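Local structure of mannose-specific lectin 3 chain 2 (Crocus vernus, 3MEZ) at residues B[67-72]-B[91-96]. The protein probably binds mannose as one of the two kinds of bulb-type lectin chain in a heterotetramer, a dimer of heterodimers. Sequence-based numbering, arbitrary orientation.
Unlike the reference sequence in segment 67-72: Glu68 (reference Gln).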
ATOM      1  N   GLY B  67       9.767 -15.756  -0.001  1.00 25.46           N
ATOM      2  CA  GLY B  67       8.560 -16.421   0.399  1.00 23.88           C
ATOM      3  C   GLY B  67       8.240 -16.397   1.882  1.00 22.33           C
ATOM      4  O   GLY B  67       7.294 -16.966   2.284  1.00 22.71           O
ATOM      5  N   GLU B  68       9.048 -15.735   2.682  1.00 21.09           N
ATOM      6  CA  GLU B  68       8.817 -15.635   4.113  1.00 22.19           C
ATOM      7  C   GLU B  68       7.700 -14.678   4.484  1.00 23.22           C
ATOM      8  O   GLU B  68       7.609 -13.673   3.899  1.00 24.39           O
ATOM      9  CB  GLU B  68      10.125 -15.249   4.844  1.00 23.29           C
ATOM     10  CG  GLU B  68      10.526 -13.777   4.852  1.00 19.92           C
ATOM     11  CD  GLU B  68      11.200 -13.301   3.578  1.00 24.39           C
ATOM     12  OE1 GLU B  68      12.091 -12.458   3.605  1.00 27.53           O
ATOM     13  OE2 GLU B  68      10.820 -13.744   2.536  1.00 26.49           O
ATOM     14  N   LEU B  69       6.905 -14.996   5.486  1.00 23.15           N
ATOM     15  CA  LEU B  69       5.953 -14.072   6.072  1.00 25.33           C
ATOM     16  C   LEU B  69       6.369 -13.661   7.467  1.00 26.49           C
ATOM     17  O   LEU B  69       6.355 -14.465   8.345  1.00 26.68           O
ATOM     18  CB  LEU B  69       4.602 -14.724   6.237  1.00 25.53           C
ATOM     19  CG  LEU B  69       3.566 -14.978   5.185  1.00 29.23           C
ATOM     20  CD1 LEU B  69       2.337 -15.545   5.868  1.00 28.12           C
ATOM     21  CD2 LEU B  69       3.226 -13.733   4.478  1.00 26.14           C
ATOM     22  N   ASP B  70       6.684 -12.391   7.644  1.00 25.31           N
ATOM     23  CA  ASP B  70       7.087 -11.803   8.904  1.00 25.66           C
ATOM     24  C   ASP B  70       6.006 -10.907   9.484  1.00 25.69           C
ATOM     25  O   ASP B  70       5.436 -10.152   8.779  1.00 25.06           O
ATOM     26  CB  ASP B  70       8.350 -10.943   8.736  1.00 25.77           C
ATOM     27  CG  ASP B  70       9.510 -11.689   8.122  1.00 27.78           C
ATOM     28  OD1 ASP B  70       9.883 -12.702   8.646  1.00 27.30           O
ATOM     29  OD2 ASP B  70      10.034 -11.267   7.114  1.00 27.63           O
ATOM     30  N   ILE B  71       5.752 -11.027  10.769  1.00 23.82           N
ATOM     31  CA  ILE B  71       5.022 -10.057  11.514  1.00 24.94           C
ATOM     32  C   ILE B  71       6.019  -9.221  12.315  1.00 25.19           C
ATOM     33  O   ILE B  71       6.755  -9.718  13.110  1.00 26.11           O
ATOM     34  CB  ILE B  71       3.995 -10.654  12.464  1.00 23.31           C
ATOM     35  CG1 ILE B  71       3.041 -11.547  11.720  1.00 23.64           C
ATOM     36  CG2 ILE B  71       3.263  -9.604  13.115  1.00 21.58           C
ATOM     37  CD1 ILE B  71       2.124 -12.269  12.561  1.00 23.30           C
ATOM     38  N   THR B  72       5.994  -7.930  12.058  1.00 24.45           N
ATOM     39  CA  THR B  72       6.995  -6.997  12.465  1.00 23.82           C
ATOM     40  C   THR B  72       6.402  -5.880  13.290  1.00 23.88           C
ATOM     41  O   THR B  72       5.368  -5.407  12.985  1.00 22.69           O
ATOM     42  CB  THR B  72       7.670  -6.402  11.214  1.00 25.91           C
ATOM     43  OG1 THR B  72       8.102  -7.449  10.349  1.00 30.91           O
ATOM     44  CG2 THR B  72       8.827  -5.568  11.581  1.00 21.68           C
ATOM     45  N   TYR B  91       7.135 -13.653  -4.910  1.00 19.02           N
ATOM     46  CA  TYR B  91       6.262 -14.646  -4.328  1.00 19.39           C
ATOM     47  C   TYR B  91       4.824 -14.126  -4.178  1.00 20.65           C
ATOM     48  O   TYR B  91       4.571 -12.959  -4.282  1.00 20.38           O
ATOM     49  CB  TYR B  91       6.785 -15.138  -2.998  1.00 20.04           C
ATOM     50  CG  TYR B  91       8.038 -15.970  -3.053  1.00 20.46           C
ATOM     51  CD1 TYR B  91       9.244 -15.403  -3.337  1.00 22.67           C
ATOM     52  CD2 TYR B  91       8.002 -17.333  -2.826  1.00 19.05           C
ATOM     53  CE1 TYR B  91      10.380 -16.153  -3.364  1.00 23.12           C
ATOM     54  CE2 TYR B  91       9.089 -18.054  -2.862  1.00 17.02           C
ATOM     55  CZ  TYR B  91      10.280 -17.482  -3.152  1.00 21.43           C
ATOM     56  OH  TYR B  91      11.383 -18.216  -3.185  1.00 26.54           O
ATOM     57  N   VAL B  92       3.897 -15.036  -4.005  1.00 18.68           N
ATOM     58  CA  VAL B  92       2.542 -14.680  -3.858  1.00 20.40           C
ATOM     59  C   VAL B  92       1.905 -15.477  -2.721  1.00 20.14           C
ATOM     60  O   VAL B  92       2.165 -16.611  -2.562  1.00 20.61           O
ATOM     61  CB  VAL B  92       1.869 -14.822  -5.221  1.00 21.81           C
ATOM     62  CG1 VAL B  92       1.182 -16.115  -5.370  1.00 20.08           C
ATOM     63  CG2 VAL B  92       1.103 -13.705  -5.528  1.00 22.51           C
ATOM     64  N   LEU B  93       1.147 -14.802  -1.894  1.00 18.39           N
ATOM     65  CA  LEU B  93       0.342 -15.401  -0.848  1.00 18.14           C
ATOM     66  C   LEU B  93      -1.093 -15.331  -1.345  1.00 18.47           C
ATOM     67  O   LEU B  93      -1.603 -14.264  -1.569  1.00 16.59           O
ATOM     68  CB  LEU B  93       0.443 -14.607   0.427  1.00 18.65           C
ATOM     69  CG  LEU B  93       0.126 -15.050   1.862  1.00 24.01           C
ATOM     70  CD1 LEU B  93      -0.657 -14.085   2.718  1.00 22.18           C
ATOM     71  CD2 LEU B  93      -0.393 -16.418   1.998  1.00 22.35           C
ATOM     72  N   ILE B  94      -1.712 -16.477  -1.514  1.00 18.05           N
ATOM     73  CA  ILE B  94      -3.067 -16.578  -1.969  1.00 17.59           C
ATOM     74  C   ILE B  94      -4.015 -17.108  -0.898  1.00 18.23           C
ATOM     75  O   ILE B  94      -3.792 -18.120  -0.334  1.00 17.19           O
ATOM     76  CB  ILE B  94      -3.172 -17.494  -3.194  1.00 18.33           C
ATOM     77  CG1 ILE B  94      -2.222 -17.066  -4.302  1.00 21.08           C
ATOM     78  CG2 ILE B  94      -4.542 -17.513  -3.725  1.00 15.94           C
ATOM     79  CD1 ILE B  94      -2.142 -17.963  -5.387  1.00 19.64           C
ATOM     80  N   LEU B  95      -5.100 -16.403  -0.655  1.00 17.04           N
ATOM     81  CA  LEU B  95      -6.127 -16.950   0.190  1.00 18.40           C
ATOM     82  C   LEU B  95      -7.083 -17.710  -0.701  1.00 18.27           C
ATOM     83  O   LEU B  95      -7.860 -17.153  -1.389  1.00 17.44           O
ATOM     84  CB  LEU B  95      -6.856 -15.886   0.980  1.00 18.10           C
ATOM     85  CG  LEU B  95      -7.919 -16.338   1.960  1.00 18.36           C
ATOM     86  CD1 LEU B  95      -7.343 -17.155   3.055  1.00 21.11           C
ATOM     87  CD2 LEU B  95      -8.698 -15.194   2.521  1.00 19.58           C
ATOM     88  N   GLN B  96      -6.932 -19.012  -0.687  1.00 18.78           N
ATOM     89  CA  GLN B  96      -7.647 -19.911  -1.568  1.00 17.90           C
ATOM     90  C   GLN B  96      -9.091 -20.267  -1.190  1.00 18.85           C
ATOM     91  O   GLN B  96      -9.456 -20.264  -0.073  1.00 17.08           O
ATOM     92  CB  GLN B  96      -6.848 -21.196  -1.806  1.00 18.09           C
ATOM     93  CG  GLN B  96      -5.421 -21.027  -2.093  1.00 16.83           C
ATOM     94  CD  GLN B  96      -4.698 -22.308  -2.355  1.00 24.74           C
ATOM     95  OE1 GLN B  96      -5.131 -23.360  -1.963  1.00 23.98           O
ATOM     96  NE2 GLN B  96      -3.582 -22.206  -2.994  1.00 18.81           N
TER
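The backbone of Gly67 sits over one face of the Tyr91 ring, and this CH-pi contact is the closer of the two touches that join 67-72 to 91-96. The CA of Gly67 sits 3.6 Å from the centroid of the Tyr91 ring and only 19° off the ring normal. Beside it, the backbone N of Gly67 rides 3.3 Å above the plane of the same ring, over its centre. Glycine suits the place twice over: a CB here would run into CE2 of Tyr91, and the left-handed backbone conformation would jam it against the preceding carbonyl oxygen. In Tyr91, CG stands anti to the carbonyl carbon (chi1 -69°), which places the ring beside the backbone N, and rotation about CB-CG (chi2 72°) brings its face round to the glycine. Its hydroxyl is tied down by a hydrogen bond with the carbonyl oxygen of Gln87.

Two residues further along each segment, Leu69 and Leu93 meet more loosely. The CA-CB bond of Leu93 points toward 67-72, whereas that of Leu69 starts out across the contact and its CD2 methyl turns in, 4.3 Å from CG of Leu93, an apolar touch that suits leucine in a buried interior. No hydrogen bond crosses between the segments, as befits strands from different sheets.

Strand 69-72 is paired with 60-63 and 78-81, whereas 92-95 runs between 8-10 and 101-110, so the contact bridges two of the three small antiparallel sheets of the beta-prism fold of bulb-type lectins. Leu63 of strand 60-63 packs on both leucines; Leu69 also reaches Trp105 of the chain 1 subunit, while Pro106 of strand 101-110 packs on Tyr91.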